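Local coordinates for putative lipid-transfer protein DIR1 (Arabidopsis thaliana, PDB 2RKN) that binds lysophospholipids in a hydrophobic cavity and is required, as a putative lipid-transfer protein, for long-distance signalling in systemic acquired resistance, at residues F40-C44 against L71-C77. Residue numbers count along the deposited sequence, not the author numbering.
Sequences FACLC and LANAPTC. With LP3 ((7R)-4,7-dihydroxy-N,N,N-trimethyl-10-oxo-3,5,9-trioxa-4-phosphaheptacosan-1-aminium 4-oxide), chain F; LP3 ((7R)-4,7-dihydroxy-N,N,N-trimethyl-10-oxo-3,5,9-trioxa-4-phosphaheptacosan-1-aminium 4-oxide), chain E.
Phe40, Cys44 and Cys77 carry most of this contact between the helical segment 40-44 and the C-terminal tail, 71-77. Cys44 N donates a hydrogen bond to Phe40 O at 2.8 Å, an i to i+4 helical bond. The tail has no regular structure. It is extended at Leu71 and from Asn73 to Pro75, and bends at Ala72 (phi/psi -90/-31) and Thr76 (-64/24). Two CA pairs set the register: Phe40 with Pro75 at 5.5 Å and Cys44 with Cys77 at 5.8 Å. The step from Phe40 to Cys44 is matched by just Pro75 to Cys77, and both run the same way. Phe40 takes chi1 m and points its CB toward the tail. Its ring edge meets Leu71 CD1, 4.1 Å from Phe40 CZ, and the backbone oxygen Asn73 O, 3.6 Å from Phe40 CE2. Phe40 CB also packs on Pro75 CB at 4.2 Å. Pro66 of helix 59-68 touches both Phe40 and Pro75. Cys44 (chi1 m) and Cys77 (chi1 p) form a disulfide, SG to SG 2.1 Å with chi3 -76°. It is one of the four disulfides of the eight-cysteine plant lipid-transfer fold, a helical bundle around a lipid cavity. Here it ties the C-terminal residue to helix 40-44. Pro75 CB lies 3.9 Å from Cys44 SG. The contact lines the cavity beside the acyl chains of two lysophospholipids. The terminal carbon C28 of LP3 in chain E lies 3.4 Å from Cys44 SG and 3.8 Å from Cys77 SG. Leu43 O lies 3.6 Å from mid-chain C20 of LP3 in chain F. Cys77 O is hydrogen-bonded to Ser63 OG of helix 59-68.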
loop_
_atom_site.group_PDB
_atom_site.type_symbol
_atom_site.label_atom_id
_atom_site.label_comp_id
_atom_site.label_asym_id
_atom_site.label_seq_id
_atom_site.Cartn_x
_atom_site.Cartn_y
_atom_site.Cartn_z
ATOM N N PHE A 40 -0.277 5.217 -7.958
ATOM C CA PHE A 40 -1.228 5.478 -6.873
ATOM C C PHE A 40 -2.644 5.566 -7.299
ATOM O O PHE A 40 -3.511 5.075 -6.552
ATOM C CB PHE A 40 -0.895 6.705 -6.029
ATOM C CG PHE A 40 0.444 6.658 -5.371
ATOM C CD1 PHE A 40 1.027 5.458 -5.022
ATOM C CD2 PHE A 40 1.076 7.821 -5.020
ATOM C CE1 PHE A 40 2.273 5.413 -4.380
ATOM C CE2 PHE A 40 2.328 7.764 -4.347
ATOM C CZ PHE A 40 2.897 6.522 -4.053
ATOM N N ALA A 41 -2.911 6.221 -8.427
ATOM C CA ALA A 41 -4.286 6.310 -8.916
ATOM C C ALA A 41 -4.848 4.903 -9.183
ATOM O O ALA A 41 -6.047 4.638 -8.968
ATOM C CB ALA A 41 -4.323 7.148 -10.178
ATOM N N CYS A 42 -4.007 4.005 -9.671
ATOM C CA CYS A 42 -4.427 2.612 -9.901
ATOM C C CYS A 42 -4.793 1.977 -8.567
ATOM O O CYS A 42 -5.870 1.389 -8.423
ATOM C CB CYS A 42 -3.278 1.905 -10.673
ATOM S SG CYS A 42 -3.554 0.099 -10.938
ATOM N N LEU A 43 -3.917 2.218 -7.576
ATOM C CA LEU A 43 -4.144 1.623 -6.242
ATOM C C LEU A 43 -5.433 2.137 -5.601
ATOM O O LEU A 43 -6.202 1.342 -4.990
ATOM C CB LEU A 43 -2.945 1.819 -5.290
ATOM C CG LEU A 43 -1.713 0.969 -5.601
ATOM C CD1 LEU A 43 -0.408 1.477 -4.942
ATOM C CD2 LEU A 43 -1.951 -0.560 -5.238
ATOM N N CYS A 44 -5.691 3.431 -5.740
ATOM C CA CYS A 44 -6.954 4.019 -5.287
ATOM C C CYS A 44 -8.198 3.334 -5.840
ATOM O O CYS A 44 -9.237 3.359 -5.202
ATOM C CB CYS A 44 -7.017 5.517 -5.624
ATOM S SG CYS A 44 -5.957 6.438 -4.501
ATOM N N LEU A 71 7.532 10.049 0.369
ATOM C CA LEU A 71 7.310 10.322 -1.016
ATOM C C LEU A 71 6.704 11.720 -1.072
ATOM O O LEU A 71 6.148 12.191 -0.062
ATOM C CB LEU A 71 6.447 9.227 -1.666
ATOM C CG LEU A 71 7.231 7.897 -1.610
ATOM C CD1 LEU A 71 6.440 6.652 -2.084
ATOM C CD2 LEU A 71 8.509 8.019 -2.419
ATOM N N ALA A 72 6.845 12.386 -2.226
ATOM C CA ALA A 72 6.376 13.782 -2.402
ATOM C C ALA A 72 4.949 13.764 -2.885
ATOM O O ALA A 72 4.159 14.662 -2.575
ATOM C CB ALA A 72 7.267 14.563 -3.378
ATOM N N ASN A 73 4.621 12.715 -3.641
ATOM C CA ASN A 73 3.228 12.567 -4.013
ATOM C C ASN A 73 2.458 11.614 -3.135
ATOM O O ASN A 73 3.028 10.772 -2.419
ATOM C CB ASN A 73 3.025 12.342 -5.504
ATOM C CG ASN A 73 3.388 13.570 -6.305
ATOM O OD1 ASN A 73 4.551 13.985 -6.315
ATOM N ND2 ASN A 73 2.404 14.172 -6.967
ATOM N N ALA A 74 1.158 11.843 -3.109
ATOM C CA ALA A 74 0.321 11.172 -2.158
ATOM C C ALA A 74 -0.979 10.817 -2.839
ATOM O O ALA A 74 -1.411 11.515 -3.769
ATOM C CB ALA A 74 0.096 12.071 -0.959
ATOM N N PRO A 75 -1.612 9.720 -2.392
ATOM C CA PRO A 75 -2.780 9.142 -3.063
ATOM C C PRO A 75 -4.097 9.885 -2.820
ATOM O O PRO A 75 -4.606 9.920 -1.683
ATOM C CB PRO A 75 -2.876 7.759 -2.445
ATOM C CG PRO A 75 -2.373 7.927 -1.105
ATOM C CD PRO A 75 -1.250 8.954 -1.193
ATOM N N THR A 76 -4.661 10.404 -3.903
ATOM C CA THR A 76 -5.856 11.243 -3.867
ATOM C C THR A 76 -7.134 10.505 -3.354
ATOM O O THR A 76 -8.263 10.890 -3.669
ATOM C CB THR A 76 -6.140 11.780 -5.277
ATOM O OG1 THR A 76 -6.828 10.778 -6.040
ATOM C CG2 THR A 76 -4.825 12.160 -6.000
ATOM N N CYS A 77 -6.955 9.443 -2.586
ATOM C CA CYS A 77 -8.105 8.712 -2.097
ATOM C C CYS A 77 -8.020 8.524 -0.600
ATOM O O CYS A 77 -6.935 8.686 -0.027
ATOM C CB CYS A 77 -8.260 7.370 -2.827
ATOM S SG CYS A 77 -6.896 6.243 -2.658
ATOM O OXT CYS A 77 -9.031 8.223 0.040
HETATM C C1 LP3 F . -3.665 -15.676 -4.661
HETATM C C2 LP3 F . -3.949 -14.435 -3.893
HETATM C C3 LP3 F . -3.496 -13.234 -4.650
HETATM C C4 LP3 F . -0.674 -16.152 -7.102
HETATM C C11 LP3 F . -3.864 -11.053 -4.655
HETATM C C12 LP3 F . -4.496 -10.013 -3.770
HETATM C C13 LP3 F . -3.971 -8.610 -4.058
HETATM C C14 LP3 F . -4.411 -7.697 -2.912
HETATM C C15 LP3 F . -4.640 -6.302 -3.449
HETATM C C16 LP3 F . -4.873 -5.248 -2.389
HETATM C C17 LP3 F . -4.472 -3.875 -2.927
HETATM C C18 LP3 F . -5.043 -2.760 -2.060
HETATM C C19 LP3 F . -4.340 -1.408 -2.139
HETATM C C20 LP3 F . -5.505 -0.432 -1.983
HETATM C C21 LP3 F . -5.232 0.833 -1.214
HETATM C C22 LP3 F . -6.533 1.570 -0.897
HETATM C C23 LP3 F . -6.399 3.050 -0.464
HETATM C C24 LP3 F . -7.745 3.602 0.036
HETATM C C25 LP3 F . -7.693 5.031 0.602
HETATM C C26 LP3 F . -8.918 5.447 1.446
HETATM C C27 LP3 F . -8.680 6.572 2.485
HETATM C C28 LP3 F . -9.715 6.695 3.607
HETATM O O2 LP3 F . -5.219 -14.388 -3.502
HETATM O O3 LP3 F . -4.379 -12.262 -4.697
HETATM O O11 LP3 F . -2.906 -10.743 -5.334
HETATM O O1P LP3 F . -1.790 -18.588 -4.890
HETATM O O2P LP3 F . -0.290 -16.710 -4.391
HETATM O O3P LP3 F . -2.717 -16.427 -4.059
HETATM O O4P LP3 F . -1.849 -16.570 -6.433
HETATM P P LP3 F . -1.661 -17.063 -4.985
HETATM C C1 LP3 E . 2.569 -14.876 0.156
HETATM C C2 LP3 E . 1.328 -15.190 -0.591
HETATM C C3 LP3 E . 0.837 -13.983 -1.303
HETATM C C4 LP3 E . 4.440 -17.230 3.773
HETATM C C11 LP3 E . -0.803 -12.541 -0.957
HETATM C C12 LP3 E . -0.815 -11.193 -1.657
HETATM C C13 LP3 E . -0.583 -10.029 -0.696
HETATM C C14 LP3 E . -1.778 -9.079 -0.656
HETATM C C15 LP3 E . -1.531 -8.203 0.552
HETATM C C16 LP3 E . -2.330 -6.925 0.580
HETATM C C17 LP3 E . -1.382 -5.812 1.002
HETATM C C18 LP3 E . -1.864 -4.468 0.513
HETATM C C19 LP3 E . -0.680 -3.515 0.475
HETATM C C20 LP3 E . -1.058 -2.171 -0.064
HETATM C C21 LP3 E . 0.288 -1.673 -0.521
HETATM C C22 LP3 E . 0.386 -0.170 -0.511
HETATM C C23 LP3 E . -0.886 0.594 -0.763
HETATM C C24 LP3 E . -0.447 2.015 -1.015
HETATM C C25 LP3 E . -1.649 2.861 -1.277
HETATM C C26 LP3 E . -1.200 3.931 -2.239
HETATM C C27 LP3 E . -2.147 5.093 -2.228
HETATM C C28 LP3 E . -3.424 4.765 -2.977
HETATM O O2 LP3 E . 1.590 -16.143 -1.482
HETATM O O3 LP3 E . 0.306 -13.089 -0.497
HETATM O O11 LP3 E . -1.859 -13.127 -0.808
HETATM O O1P LP3 E . 4.645 -14.651 2.550
HETATM O O2P LP3 E . 5.063 -15.870 0.416
HETATM O O3P LP3 E . 2.711 -15.587 1.287
HETATM O O4P LP3 E . 4.250 -17.206 2.360
HETATM P P LP3 E . 4.181 -15.824 1.670
#